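Side-chain contacts in putative cellulase CEL6 (Mycobacterium tuberculosis, PDB 1UP3), which probably hydrolyses internal beta-1,4-glucosidic bonds of cellulose as a family 6 glycoside hydrolase, and is seen here holding a thio-linked cello-oligosaccharide: residues N3-G7 and K8-V12; W43-Q46 and A47-P50; R133-R136 and F137-R141; T148-P151 and A152-V155; I199-G202 and E203-G207. All coordinates share one frame; numbering follows the deposited sequence. Where two conformers were deposited one is given.

Contact 1: N3-G7 and K8-V12; sequences NPLAG and KPFYV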
loop_
_atom_site.group_PDB
_atom_site.type_symbol
_atom_site.label_atom_id
_atom_site.label_comp_id
_atom_site.label_asym_id
_atom_site.label_seq_id
_atom_site.Cartn_x
_atom_site.Cartn_y
_atom_site.Cartn_z
ATOM N N ASN A 3 3.658 -11.945 -15.425
ATOM C CA ASN A 3 3.280 -11.357 -14.124
ATOM C C ASN A 3 4.379 -11.669 -13.114
ATOM O O ASN A 3 4.579 -12.842 -12.794
ATOM C CB ASN A 3 1.974 -11.969 -13.708
ATOM C CG ASN A 3 1.417 -11.382 -12.432
ATOM O OD1 ASN A 3 2.109 -10.626 -11.749
ATOM N ND2 ASN A 3 0.141 -11.705 -12.139
ATOM N N PRO A 4 5.093 -10.663 -12.608
ATOM C CA PRO A 4 6.171 -10.898 -11.639
ATOM C C PRO A 4 5.682 -11.422 -10.275
ATOM O O PRO A 4 6.464 -11.868 -9.443
ATOM C CB PRO A 4 6.811 -9.502 -11.491
ATOM C CG PRO A 4 5.720 -8.542 -11.777
ATOM C CD PRO A 4 4.883 -9.210 -12.850
ATOM N N LEU A 5 4.382 -11.384 -10.041
ATOM C CA LEU A 5 3.825 -11.730 -8.739
ATOM C C LEU A 5 3.300 -13.161 -8.684
ATOM O O LEU A 5 2.837 -13.604 -7.644
ATOM C CB LEU A 5 2.677 -10.784 -8.368
ATOM C CG LEU A 5 3.021 -9.298 -8.386
ATOM C CD1 LEU A 5 1.885 -8.471 -7.779
ATOM C CD2 LEU A 5 4.303 -9.022 -7.631
ATOM N N ALA A 6 3.340 -13.871 -9.817
ATOM C CA ALA A 6 2.806 -15.221 -9.882
ATOM C C ALA A 6 3.957 -16.165 -9.494
ATOM O O ALA A 6 5.100 -15.765 -9.456
ATOM C CB ALA A 6 2.259 -15.499 -11.266
ATOM N N GLY A 7 3.691 -17.396 -9.138
ATOM C CA GLY A 7 4.866 -18.238 -8.876
ATOM C C GLY A 7 5.411 -18.346 -7.458
ATOM O O GLY A 7 6.062 -19.350 -7.173
ATOM N N LYS A 8 5.152 -17.401 -6.544
ATOM C CA LYS A 8 5.249 -17.807 -5.135
ATOM C C LYS A 8 4.300 -17.110 -4.220
ATOM O O LYS A 8 3.790 -16.038 -4.563
ATOM C CB LYS A 8 6.667 -17.708 -4.632
ATOM C CG LYS A 8 7.205 -16.363 -4.666
ATOM C CD LYS A 8 8.739 -16.388 -4.541
ATOM C CE LYS A 8 9.333 -15.058 -4.876
ATOM N NZ LYS A 8 9.102 -14.753 -6.336
ATOM N N PRO A 9 4.027 -17.702 -3.068
ATOM C CA PRO A 9 3.065 -17.076 -2.186
ATOM C C PRO A 9 3.584 -15.752 -1.657
ATOM O O PRO A 9 4.786 -15.545 -1.593
ATOM C CB PRO A 9 2.880 -18.083 -1.055
ATOM C CG PRO A 9 4.114 -18.902 -1.062
ATOM C CD PRO A 9 4.575 -18.958 -2.507
ATOM N N PHE A 10 2.658 -14.869 -1.287
ATOM C CA PHE A 10 3.026 -13.634 -0.629
ATOM C C PHE A 10 3.421 -13.931 0.828
ATOM O O PHE A 10 2.853 -14.804 1.496
ATOM C CB PHE A 10 1.885 -12.615 -0.719
ATOM C CG PHE A 10 1.528 -12.255 -2.139
ATOM C CD1 PHE A 10 2.423 -11.575 -2.922
ATOM C CD2 PHE A 10 0.307 -12.638 -2.681
ATOM C CE1 PHE A 10 2.134 -11.248 -4.231
ATOM C CE2 PHE A 10 0.010 -12.340 -4.027
ATOM C CZ PHE A 10 0.919 -11.661 -4.786
ATOM N N TYR A 11 4.395 -13.179 1.322
ATOM C CA TYR A 11 4.945 -13.406 2.666
ATOM C C TYR A 11 4.004 -13.001 3.786
ATOM O O TYR A 11 3.503 -11.883 3.795
ATOM C CB TYR A 11 6.234 -12.627 2.787
ATOM C CG TYR A 11 7.003 -12.782 4.092
ATOM C CD1 TYR A 11 7.370 -14.019 4.570
ATOM C CD2 TYR A 11 7.416 -11.666 4.797
ATOM C CE1 TYR A 11 8.120 -14.137 5.767
ATOM C CE2 TYR A 11 8.123 -11.777 5.952
ATOM C CZ TYR A 11 8.474 -13.018 6.440
ATOM O OH TYR A 11 9.190 -13.105 7.624
ATOM N N VAL A 12 3.794 -13.922 4.726
ATOM C CA VAL A 12 3.059 -13.641 5.942
ATOM C C VAL A 12 4.074 -13.189 7.010
ATOM O O VAL A 12 4.961 -13.967 7.408
ATOM C CB VAL A 12 2.308 -14.843 6.388
ATOM C CG1 VAL A 12 1.618 -14.561 7.738
ATOM C CG2 VAL A 12 1.289 -15.265 5.325
HETATM O O HOH W 1 6.504 -13.945 -7.666
HETATM O O HOH W 2 4.630 -13.545 -5.639
HETATM O O HOH W 3 1.346 -15.681 -6.108
#
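The Phe10 ring touches Leu5 with its far end: Phe10 CZ lies 4.1 Å from Leu5 CB, with CE1 only slightly farther off. The carbonyl of Leu5 approaches the same corner on a slant, its O 4.0 Å from Phe10 CZ. Phe10 carries its CG anti to its own carbonyl carbon (chi1 -61°), which swings the ring back along the chain toward Leu5. Three waters bridge the two arms of the bend. One molecule sits 3.0 Å from Leu5 O and 2.9 Å from Lys8 O, donating to both, and a second bridges the same pair of carbonyls. A third takes a hydrogen bond from Lys8 NZ at 3.0 Å and lies close to Pro4 O and Ala6 O, so the bent lysine chain is tied back to the earlier residues through solvent. At the start of the bend Asn3 OD1 accepts from Leu5 N at 2.9 Å, an Asx turn laid over the type I turn of Asn3 to Ala6; the amide meets OD1 from well above the carbonyl plane. Asn3 ND2 holds Asp255 O in turn. Leu5 reaches Ala154 and Tyr156 of strand 153-158 as well as Asp255 and Ala256 of strand 254-258, while Phe10 rests on Leu258 and Pro39, placing this N-terminal segment against two strands distant from each other in the sheet order.

Contact 2: W43-Q46 and A47-P50; sequences WLDQ and AFPP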
loop_
_atom_site.group_PDB
_atom_site.type_symbol
_atom_site.label_atom_id
_atom_site.label_comp_id
_atom_site.label_asym_id
_atom_site.label_seq_id
_atom_site.Cartn_x
_atom_site.Cartn_y
_atom_site.Cartn_z
ATOM N N TRP A 43 4.883 -1.640 6.096
ATOM C CA TRP A 43 4.951 -0.217 5.815
ATOM C C TRP A 43 6.199 0.386 6.441
ATOM O O TRP A 43 6.445 0.179 7.658
ATOM C CB TRP A 43 3.731 0.482 6.382
ATOM C CG TRP A 43 2.424 0.183 5.676
ATOM C CD1 TRP A 43 1.847 -1.033 5.483
ATOM C CD2 TRP A 43 1.595 1.120 5.000
ATOM N NE1 TRP A 43 0.665 -0.889 4.785
ATOM C CE2 TRP A 43 0.496 0.426 4.469
ATOM C CE3 TRP A 43 1.655 2.512 4.821
ATOM C CZ2 TRP A 43 -0.519 1.050 3.758
ATOM C CZ3 TRP A 43 0.643 3.137 4.133
ATOM C CH2 TRP A 43 -0.442 2.401 3.594
ATOM N N LEU A 44 6.933 1.167 5.655
ATOM C CA LEU A 44 8.139 1.869 6.114
ATOM C C LEU A 44 7.938 3.381 5.982
ATOM O O LEU A 44 7.360 3.866 5.014
ATOM C CB LEU A 44 9.307 1.456 5.266
ATOM C CG LEU A 44 9.614 -0.040 5.274
ATOM C CD1 LEU A 44 10.701 -0.332 4.233
ATOM C CD2 LEU A 44 10.029 -0.471 6.657
ATOM N N ASP A 45 8.411 4.111 6.968
ATOM C CA ASP A 45 8.380 5.560 6.941
ATOM C C ASP A 45 9.568 6.178 7.659
ATOM O O ASP A 45 10.601 5.550 7.777
ATOM C CB ASP A 45 7.029 6.063 7.427
ATOM C CG ASP A 45 6.766 5.801 8.895
ATOM O OD1 ASP A 45 7.653 5.267 9.610
ATOM O OD2 ASP A 45 5.656 6.126 9.427
ATOM N N GLN A 46 9.395 7.420 8.096
ATOM C CA GLN A 46 10.501 8.179 8.687
ATOM C C GLN A 46 10.947 7.654 10.045
ATOM O O GLN A 46 11.989 8.084 10.554
ATOM C CB GLN A 46 10.171 9.674 8.788
ATOM C CG GLN A 46 9.221 10.080 9.921
ATOM C CD GLN A 46 7.823 9.530 9.807
ATOM O OE1 GLN A 46 7.274 9.365 8.704
ATOM N NE2 GLN A 46 7.235 9.233 10.938
ATOM N N ALA A 47 10.223 6.699 10.603
ATOM C CA ALA A 47 10.692 5.965 11.790
ATOM C C ALA A 47 11.918 5.093 11.508
ATOM O O ALA A 47 12.555 4.596 12.430
ATOM C CB ALA A 47 9.602 5.103 12.345
ATOM N N PHE A 48 12.189 4.820 10.216
ATOM C CA PHE A 48 13.309 4.007 9.767
ATOM C C PHE A 48 14.239 4.946 9.003
ATOM O O PHE A 48 14.032 5.222 7.818
ATOM C CB PHE A 48 12.830 2.885 8.843
ATOM C CG PHE A 48 11.787 2.001 9.443
ATOM C CD1 PHE A 48 10.469 2.389 9.422
ATOM C CD2 PHE A 48 12.130 0.793 10.026
ATOM C CE1 PHE A 48 9.477 1.607 9.972
ATOM C CE2 PHE A 48 11.139 -0.014 10.595
ATOM C CZ PHE A 48 9.803 0.409 10.554
ATOM N N PRO A 49 15.237 5.513 9.677
ATOM C CA PRO A 49 16.042 6.551 9.015
ATOM C C PRO A 49 16.917 6.029 7.889
ATOM O O PRO A 49 17.194 4.840 7.874
ATOM C CB PRO A 49 16.935 7.082 10.145
ATOM C CG PRO A 49 16.991 5.966 11.146
ATOM C CD PRO A 49 15.661 5.241 11.049
ATOM N N PRO A 50 17.380 6.890 6.970
ATOM C CA PRO A 50 18.294 6.487 5.910
ATOM C C PRO A 50 19.485 5.678 6.400
ATOM O O PRO A 50 19.970 4.756 5.711
ATOM C CB PRO A 50 18.721 7.825 5.293
ATOM C CG PRO A 50 17.589 8.721 5.556
ATOM C CD PRO A 50 17.013 8.320 6.858
#
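Phe48 N donates to Asp45 O at 3.0 Å, with a fairly straight N-H...O angle of 163°, and closes a type I beta turn running from Asp45 to Phe48. The same aspartate takes a second bond from inside the turn: Ala47 N lies 3.1 Å from Asp45 OD1, reaching it from above the carboxylate plane. Asp45 CG stands between its backbone N and carbonyl carbon (chi1 68°), which folds the carboxylate over the turn and also brings OD1 to 3.4 Å from Ala47 CB. Side-chain oxygen to the amide two residues on is an Asx turn, here superposed on the beta turn where the chain leaves strand 42-44 of the parallel sheet and heads for helix 50-66. The other carboxylate oxygen, Asp45 OD2, makes a salt bridge with Arg81 NH1, so both oxygens of the carboxylate have a partner. One face of the Phe48 ring carries a methyl of Leu44: CD2 stands 3.8 Å from the ring centroid, only 5° off the normal, a CH-pi contact. The edge of that ring faces Asp45 O, which lies in its plane 3.6 Å from Phe48 CD1. Leu44 also packs on Val57, and Phe48 on Val53 and Thr56, all of helix 50-66.

Contact 3: R133-R136 and F137-R141; sequences RQER and FDLVR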
loop_
_atom_site.group_PDB
_atom_site.type_symbol
_atom_site.label_atom_id
_atom_site.label_comp_id
_atom_site.label_asym_id
_atom_site.label_seq_id
_atom_site.Cartn_x
_atom_site.Cartn_y
_atom_site.Cartn_z
ATOM N N ARG A 133 4.298 20.702 -5.357
ATOM C CA ARG A 133 3.718 19.610 -6.135
ATOM C C ARG A 133 4.750 19.069 -7.093
ATOM O O ARG A 133 4.932 17.853 -7.204
ATOM C CB ARG A 133 2.553 20.068 -7.043
ATOM C CG ARG A 133 1.255 20.397 -6.415
ATOM C CD ARG A 133 0.205 20.861 -7.451
ATOM N NE ARG A 133 -0.988 21.428 -6.819
ATOM C CZ ARG A 133 -2.114 21.734 -7.473
ATOM N NH1 ARG A 133 -2.230 21.500 -8.772
ATOM N NH2 ARG A 133 -3.139 22.246 -6.808
ATOM N N GLN A 134 5.470 19.947 -7.781
ATOM C CA GLN A 134 6.508 19.472 -8.722
ATOM C C GLN A 134 7.643 18.779 -7.998
ATOM O O GLN A 134 8.113 17.755 -8.447
ATOM C CB GLN A 134 7.046 20.606 -9.579
ATOM C CG GLN A 134 7.952 20.126 -10.759
ATOM C CD GLN A 134 7.251 19.092 -11.667
ATOM O OE1 GLN A 134 6.137 19.337 -12.162
ATOM N NE2 GLN A 134 7.890 17.926 -11.868
ATOM N N GLU A 135 8.010 19.286 -6.834
ATOM C CA GLU A 135 8.982 18.618 -5.991
ATOM C C GLU A 135 8.506 17.190 -5.689
ATOM O O GLU A 135 9.286 16.215 -5.767
ATOM C CB GLU A 135 9.174 19.368 -4.694
ATOM C CG GLU A 135 10.202 18.698 -3.817
ATOM C CD GLU A 135 10.324 19.283 -2.437
ATOM O OE1 GLU A 135 9.309 19.396 -1.686
ATOM O OE2 GLU A 135 11.463 19.592 -2.077
ATOM N N ARG A 136 7.244 17.057 -5.288
ATOM C CA ARG A 136 6.713 15.730 -4.919
ATOM C C ARG A 136 6.788 14.788 -6.123
ATOM O O ARG A 136 7.181 13.629 -5.977
ATOM C CB ARG A 136 5.266 15.846 -4.409
ATOM C CG ARG A 136 4.577 14.493 -4.179
ATOM C CD ARG A 136 3.324 14.562 -3.423
ATOM N NE ARG A 136 3.495 14.850 -2.022
ATOM C CZ ARG A 136 2.506 14.800 -1.149
ATOM N NH1 ARG A 136 1.282 14.443 -1.566
ATOM N NH2 ARG A 136 2.678 15.117 0.099
ATOM N N PHE A 137 6.407 15.280 -7.296
ATOM C CA PHE A 137 6.451 14.444 -8.501
ATOM C C PHE A 137 7.908 14.015 -8.773
ATOM O O PHE A 137 8.167 12.850 -9.098
ATOM C CB PHE A 137 5.864 15.150 -9.721
ATOM C CG PHE A 137 4.377 15.459 -9.627
ATOM C CD1 PHE A 137 3.558 14.801 -8.749
ATOM C CD2 PHE A 137 3.818 16.433 -10.432
ATOM C CE1 PHE A 137 2.197 15.100 -8.679
ATOM C CE2 PHE A 137 2.462 16.720 -10.353
ATOM C CZ PHE A 137 1.668 16.033 -9.483
ATOM N N ASP A 138 8.856 14.943 -8.608
ATOM C CA ASP A 138 10.277 14.610 -8.740
ATOM C C ASP A 138 10.760 13.546 -7.765
ATOM O O ASP A 138 11.574 12.693 -8.146
ATOM C CB ASP A 138 11.149 15.848 -8.627
ATOM C CG ASP A 138 10.935 16.826 -9.756
ATOM O OD1 ASP A 138 10.359 16.459 -10.811
ATOM O OD2 ASP A 138 11.322 18.004 -9.643
ATOM N N LEU A 139 10.247 13.567 -6.531
ATOM C CA LEU A 139 10.601 12.571 -5.528
ATOM C C LEU A 139 10.027 11.193 -5.854
ATOM O O LEU A 139 10.710 10.188 -5.687
ATOM C CB LEU A 139 10.137 13.043 -4.145
ATOM C CG LEU A 139 10.888 14.275 -3.645
ATOM C CD1 LEU A 139 10.255 14.726 -2.327
ATOM C CD2 LEU A 139 12.346 14.096 -3.526
ATOM N N VAL A 140 8.802 11.151 -6.368
ATOM C CA VAL A 140 8.224 9.891 -6.760
ATOM C C VAL A 140 8.982 9.342 -7.967
ATOM O O VAL A 140 9.233 8.145 -8.045
ATOM C CB VAL A 140 6.705 9.997 -6.988
ATOM C CG1 VAL A 140 6.156 8.657 -7.497
ATOM C CG2 VAL A 140 6.036 10.381 -5.668
ATOM N N ARG A 141 9.295 10.203 -8.926
ATOM C CA ARG A 141 10.112 9.772 -10.055
ATOM C C ARG A 141 11.488 9.247 -9.609
ATOM O O ARG A 141 11.990 8.240 -10.149
ATOM C CB ARG A 141 10.277 10.922 -11.066
ATOM C CG ARG A 141 10.968 10.439 -12.352
ATOM C CD ARG A 141 11.179 11.528 -13.424
ATOM N NE ARG A 141 10.240 12.595 -13.272
ATOM C CZ ARG A 141 10.453 13.839 -12.848
ATOM N NH1 ARG A 141 11.674 14.326 -12.598
ATOM N NH2 ARG A 141 9.373 14.622 -12.712
#
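Gln134 and Arg141 meet at one carboxylate oxygen, Asp138 OD1. Gln134 NE2 donates to it at 3.1 Å; the oxygen lies almost in the plane of the amide, but the amide reaches it from above the carboxylate plane. Arg141 NH2 comes in nearly along the C-O bond at 2.8 Å and makes a salt bridge, with a weak second bond from NH1. Gln134 gets there by a bend at chi2 (55°) that brings its amide forward along the helix to the residue one turn on. The amide and the guanidinium lie nearly coplanar, their planes 23° apart, with Gln134 NE2 at the edge of the arginine. Two donors on one oxygen, one of them cationic, would favour an ionised aspartate. Next to this cluster the Phe137 ring is set over a backbone carbonyl: Arg133 O stands 3.4 Å above one face, offset toward the rim, while Gln134 OE1 approaches the ring's edge. That carbonyl is also the acceptor for Phe137 N at 3.0 Å, an ordinary i to i+4 helical bond. Farther out, Arg141 NE is held by Asp176 O, which helps to position the guanidinium for Asp138. This side of helix 130-147 is thereby joined to helix 167-176, where Phe137 packs on Arg173 and Asp176, while Leu139, on another face, leans on Tyr97 and Arg98 of helix 94-108.

Contact 4: T148-P151 and A152-V155; sequences TRDP and AAAV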
loop_
_atom_site.group_PDB
_atom_site.type_symbol
_atom_site.label_atom_id
_atom_site.label_comp_id
_atom_site.label_asym_id
_atom_site.label_seq_id
_atom_site.Cartn_x
_atom_site.Cartn_y
_atom_site.Cartn_z
ATOM N N THR A 148 13.950 0.588 -9.261
ATOM C CA THR A 148 13.926 -0.344 -10.379
ATOM C C THR A 148 15.313 -0.814 -10.807
ATOM O O THR A 148 15.423 -1.683 -11.661
ATOM C CB THR A 148 13.140 0.207 -11.579
ATOM O OG1 THR A 148 13.646 1.491 -11.966
ATOM C CG2 THR A 148 11.672 0.393 -11.222
ATOM N N ARG A 149 16.362 -0.264 -10.215
ATOM C CA ARG A 149 17.695 -0.821 -10.403
ATOM C C ARG A 149 17.824 -2.215 -9.804
ATOM O O ARG A 149 18.732 -2.947 -10.184
ATOM C CB ARG A 149 18.766 0.107 -9.835
ATOM C CG ARG A 149 18.852 1.445 -10.566
ATOM C CD ARG A 149 19.107 1.361 -12.067
ATOM N NE ARG A 149 19.601 2.630 -12.613
ATOM C CZ ARG A 149 19.965 2.814 -13.895
ATOM N NH1 ARG A 149 19.931 1.808 -14.776
ATOM N NH2 ARG A 149 20.388 4.013 -14.290
ATOM N N ASP A 150 16.941 -2.593 -8.877
ATOM C CA ASP A 150 16.793 -4.008 -8.479
ATOM C C ASP A 150 15.942 -4.654 -9.544
ATOM O O ASP A 150 14.733 -4.423 -9.565
ATOM C CB ASP A 150 16.082 -4.105 -7.131
ATOM C CG ASP A 150 15.862 -5.532 -6.653
ATOM O OD1 ASP A 150 16.245 -6.498 -7.381
ATOM O OD2 ASP A 150 15.280 -5.776 -5.559
ATOM N N PRO A 151 16.514 -5.507 -10.403
ATOM C CA PRO A 151 15.715 -6.117 -11.467
ATOM C C PRO A 151 14.563 -6.963 -10.939
ATOM O O PRO A 151 13.562 -7.115 -11.654
ATOM C CB PRO A 151 16.723 -7.030 -12.186
ATOM C CG PRO A 151 17.729 -7.295 -11.212
ATOM C CD PRO A 151 17.883 -6.067 -10.365
ATOM N N ALA A 152 14.679 -7.459 -9.698
ATOM C CA ALA A 152 13.695 -8.326 -9.100
ATOM C C ALA A 152 12.650 -7.590 -8.276
ATOM O O ALA A 152 11.815 -8.235 -7.622
ATOM C CB ALA A 152 14.385 -9.392 -8.219
ATOM N N ALA A 153 12.675 -6.266 -8.310
ATOM C CA ALA A 153 11.658 -5.475 -7.620
ATOM C C ALA A 153 10.528 -5.177 -8.591
ATOM O O ALA A 153 10.754 -4.655 -9.668
ATOM C CB ALA A 153 12.225 -4.203 -7.097
ATOM N N ALA A 154 9.313 -5.559 -8.206
ATOM C CA ALA A 154 8.100 -5.249 -8.936
ATOM C C ALA A 154 7.532 -4.005 -8.299
ATOM O O ALA A 154 7.055 -4.049 -7.170
ATOM C CB ALA A 154 7.132 -6.371 -8.877
ATOM N N VAL A 155 7.622 -2.889 -9.011
ATOM C CA VAL A 155 7.358 -1.561 -8.422
ATOM C C VAL A 155 6.025 -1.036 -8.931
ATOM O O VAL A 155 5.810 -0.971 -10.152
ATOM C CB VAL A 155 8.500 -0.570 -8.728
ATOM C CG1 VAL A 155 8.184 0.823 -8.122
ATOM C CG2 VAL A 155 9.828 -1.106 -8.203
HETATM O O HOH W 4 12.685 -3.398 -11.248
#
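Asp150 points its side chain into the turn that Ala152 and Ala153 complete. Its CB touches the methyl of Ala153 at 3.9 Å. Beyond it the carboxylate, with CG anti to the backbone N (chi1 179°), turns its two oxygens to different neighbours: OD1 accepts from Ala152 N at 3.0 Å, met from above the carboxylate plane, and OD2 lies 3.8 Å from Ala153 CB. The bond from OD1 to the amide two residues on is an Asx turn, and the same residue's carbonyl closes a type I beta turn, since Ala153 N donates to Asp150 O at 3.0 Å. The mouth of the bend is bridged by a water 2.8 Å from both Asp150 O and Ala153 O. Between the first and last residues of 148-155, the side chains of Thr148 and Val155 cross at about a right angle, the threonine methyl CG2 meeting Val155 CG2 at 3.8 Å, while Thr148 OG1 is bonded back to Val144 O in the helix before it. The turn joins helix 130-147 to strand 153-158, whose backbone is paired on one side with Ala113 and Ile115 of strand 113-117 and on the other with Arg183 and Gly184, just before and at the start of strand 184-187.

Contact 5: I199-G202 and E203-G207; sequences IGYG and EAISG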
loop_
_atom_site.group_PDB
_atom_site.type_symbol
_atom_site.label_atom_id
_atom_site.label_comp_id
_atom_site.label_asym_id
_atom_site.label_seq_id
_atom_site.Cartn_x
_atom_site.Cartn_y
_atom_site.Cartn_z
ATOM N N ILE A 199 -11.156 -2.445 -11.050
ATOM C CA ILE A 199 -10.680 -3.038 -12.323
ATOM C C ILE A 199 -11.048 -2.133 -13.489
ATOM O O ILE A 199 -10.236 -1.866 -14.389
ATOM C CB ILE A 199 -11.254 -4.467 -12.529
ATOM C CG1 ILE A 199 -10.592 -5.450 -11.542
ATOM C CG2 ILE A 199 -11.069 -4.941 -13.964
ATOM C CD1 ILE A 199 -11.294 -6.797 -11.475
ATOM N N GLY A 200 -12.284 -1.633 -13.511
ATOM C CA GLY A 200 -12.649 -0.735 -14.585
ATOM C C GLY A 200 -11.751 0.502 -14.653
ATOM O O GLY A 200 -11.376 0.973 -15.744
ATOM N N TYR A 201 -11.446 1.049 -13.482
ATOM C CA TYR A 201 -10.591 2.234 -13.380
ATOM C C TYR A 201 -9.153 1.910 -13.776
ATOM O O TYR A 201 -8.529 2.668 -14.556
ATOM C CB TYR A 201 -10.675 2.753 -11.951
ATOM C CG TYR A 201 -9.966 4.049 -11.636
ATOM C CD1 TYR A 201 -10.400 5.267 -12.173
ATOM C CD2 TYR A 201 -8.906 4.073 -10.748
ATOM C CE1 TYR A 201 -9.801 6.463 -11.844
ATOM C CE2 TYR A 201 -8.275 5.248 -10.440
ATOM C CZ TYR A 201 -8.738 6.454 -10.956
ATOM O OH TYR A 201 -8.064 7.611 -10.607
ATOM N N GLY A 202 -8.658 0.773 -13.288
ATOM C CA GLY A 202 -7.325 0.298 -13.607
ATOM C C GLY A 202 -7.118 0.033 -15.092
ATOM O O GLY A 202 -6.090 0.366 -15.676
ATOM N N GLU A 203 -8.097 -0.595 -15.724
ATOM C CA GLU A 203 -7.971 -0.853 -17.142
ATOM C C GLU A 203 -7.946 0.458 -17.915
ATOM O O GLU A 203 -7.255 0.541 -18.922
ATOM C CB GLU A 203 -9.097 -1.781 -17.617
ATOM C CG GLU A 203 -9.006 -3.202 -17.031
ATOM C CD GLU A 203 -7.723 -3.951 -17.322
ATOM O OE1 GLU A 203 -7.299 -3.945 -18.507
ATOM O OE2 GLU A 203 -7.145 -4.587 -16.381
ATOM N N ALA A 204 -8.694 1.464 -17.470
ATOM C CA ALA A 204 -8.691 2.785 -18.110
ATOM C C ALA A 204 -7.324 3.444 -17.988
ATOM O O ALA A 204 -6.756 3.929 -18.996
ATOM C CB ALA A 204 -9.753 3.665 -17.540
ATOM N N ILE A 205 -6.745 3.373 -16.802
ATOM C CA ILE A 205 -5.435 3.985 -16.582
ATOM C C ILE A 205 -4.387 3.212 -17.377
ATOM O O ILE A 205 -3.495 3.815 -17.967
ATOM C CB ILE A 205 -5.082 4.094 -15.099
ATOM C CG1 ILE A 205 -6.013 5.099 -14.392
ATOM C CG2 ILE A 205 -3.588 4.437 -14.891
ATOM C CD1 ILE A 205 -5.772 5.230 -12.908
ATOM N N SER A 206 -4.488 1.894 -17.386
ATOM C CA SER A 206 -3.582 1.056 -18.159
ATOM C C SER A 206 -3.560 1.489 -19.631
ATOM O O SER A 206 -2.501 1.637 -20.232
ATOM C CB SER A 206 -3.958 -0.408 -18.036
ATOM O OG SER A 206 -3.089 -1.232 -18.811
ATOM N N GLY A 207 -4.734 1.747 -20.202
ATOM C CA GLY A 207 -4.839 2.222 -21.567
ATOM C C GLY A 207 -4.148 3.541 -21.832
ATOM O O GLY A 207 -3.657 3.780 -22.948
#
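Tyr201 and Ile205 are brought together by two torsions one helical turn apart: the tyrosine holds CG anti to its backbone N (chi1 -175°), while the isoleucine runs out extended (chi2 178°) until its CD1 lies over the ring. Both belong to helix 195-208, the helix of the beta-alpha-beta crossover between strands 184-187 and 213-217 in the parallel sheet. Ile205 CD1 sits 3.9 Å from the ring centroid, 27° off the normal, a CH-pi contact offset toward the rim, with Tyr201 CE2 the nearest atom at 3.5 Å. The hydroxyl of Tyr201 is hydrogen-bonded to Leu165 O, which fixes the far end of the ring. Toward the sheet the pair is backed by Leu187 and Phe185 of strand 184-187, and Ala167, Met170 and Leu174 of helix 167-176 are close by. On another side of the helix Ile199 and Glu203 lie alongside each other, pointing the same way, with Ile199 CG2 4.1 Å from Glu203 CG. The glutamate bends at chi2, and its carboxylate leaves the helix for partners beyond it: OE2 meets the hydroxyl of Tyr214, OE1 meets His253 ND1. Ile199 leans on Tyr214 as well, and on Ile216. One turn on from Gly202, Ser206 N donates to Gly202 O at 2.8 Å, its CB lies 3.3 Å from that same carbonyl oxygen, and its OG is hydrogen-bonded to Ser212 O.

In the fold
The contacts follow one another along the chain, each a bend or a helical turn closed before the next begins. Contacts 1 and 4 are nearest, centres about 14 Å apart, and they touch: Pro4 and Leu5 pack on Ala154, which sets the N-terminal segment on the start of strand 153-158. Contact 3 lies on the helix that leads into contact 4, with centres about 20 Å apart. Contact 2 starts on edge strand 42-44 of the same seven-stranded parallel sheet; contact 5, its centre about 31 Å from that of contact 2 on the opposite side of the chain's centre, lies on a crossover helix. All five thus lie at loops, edge strand and outer helices of the distorted family 6 beta/alpha barrel, which carries the bound sugar chain.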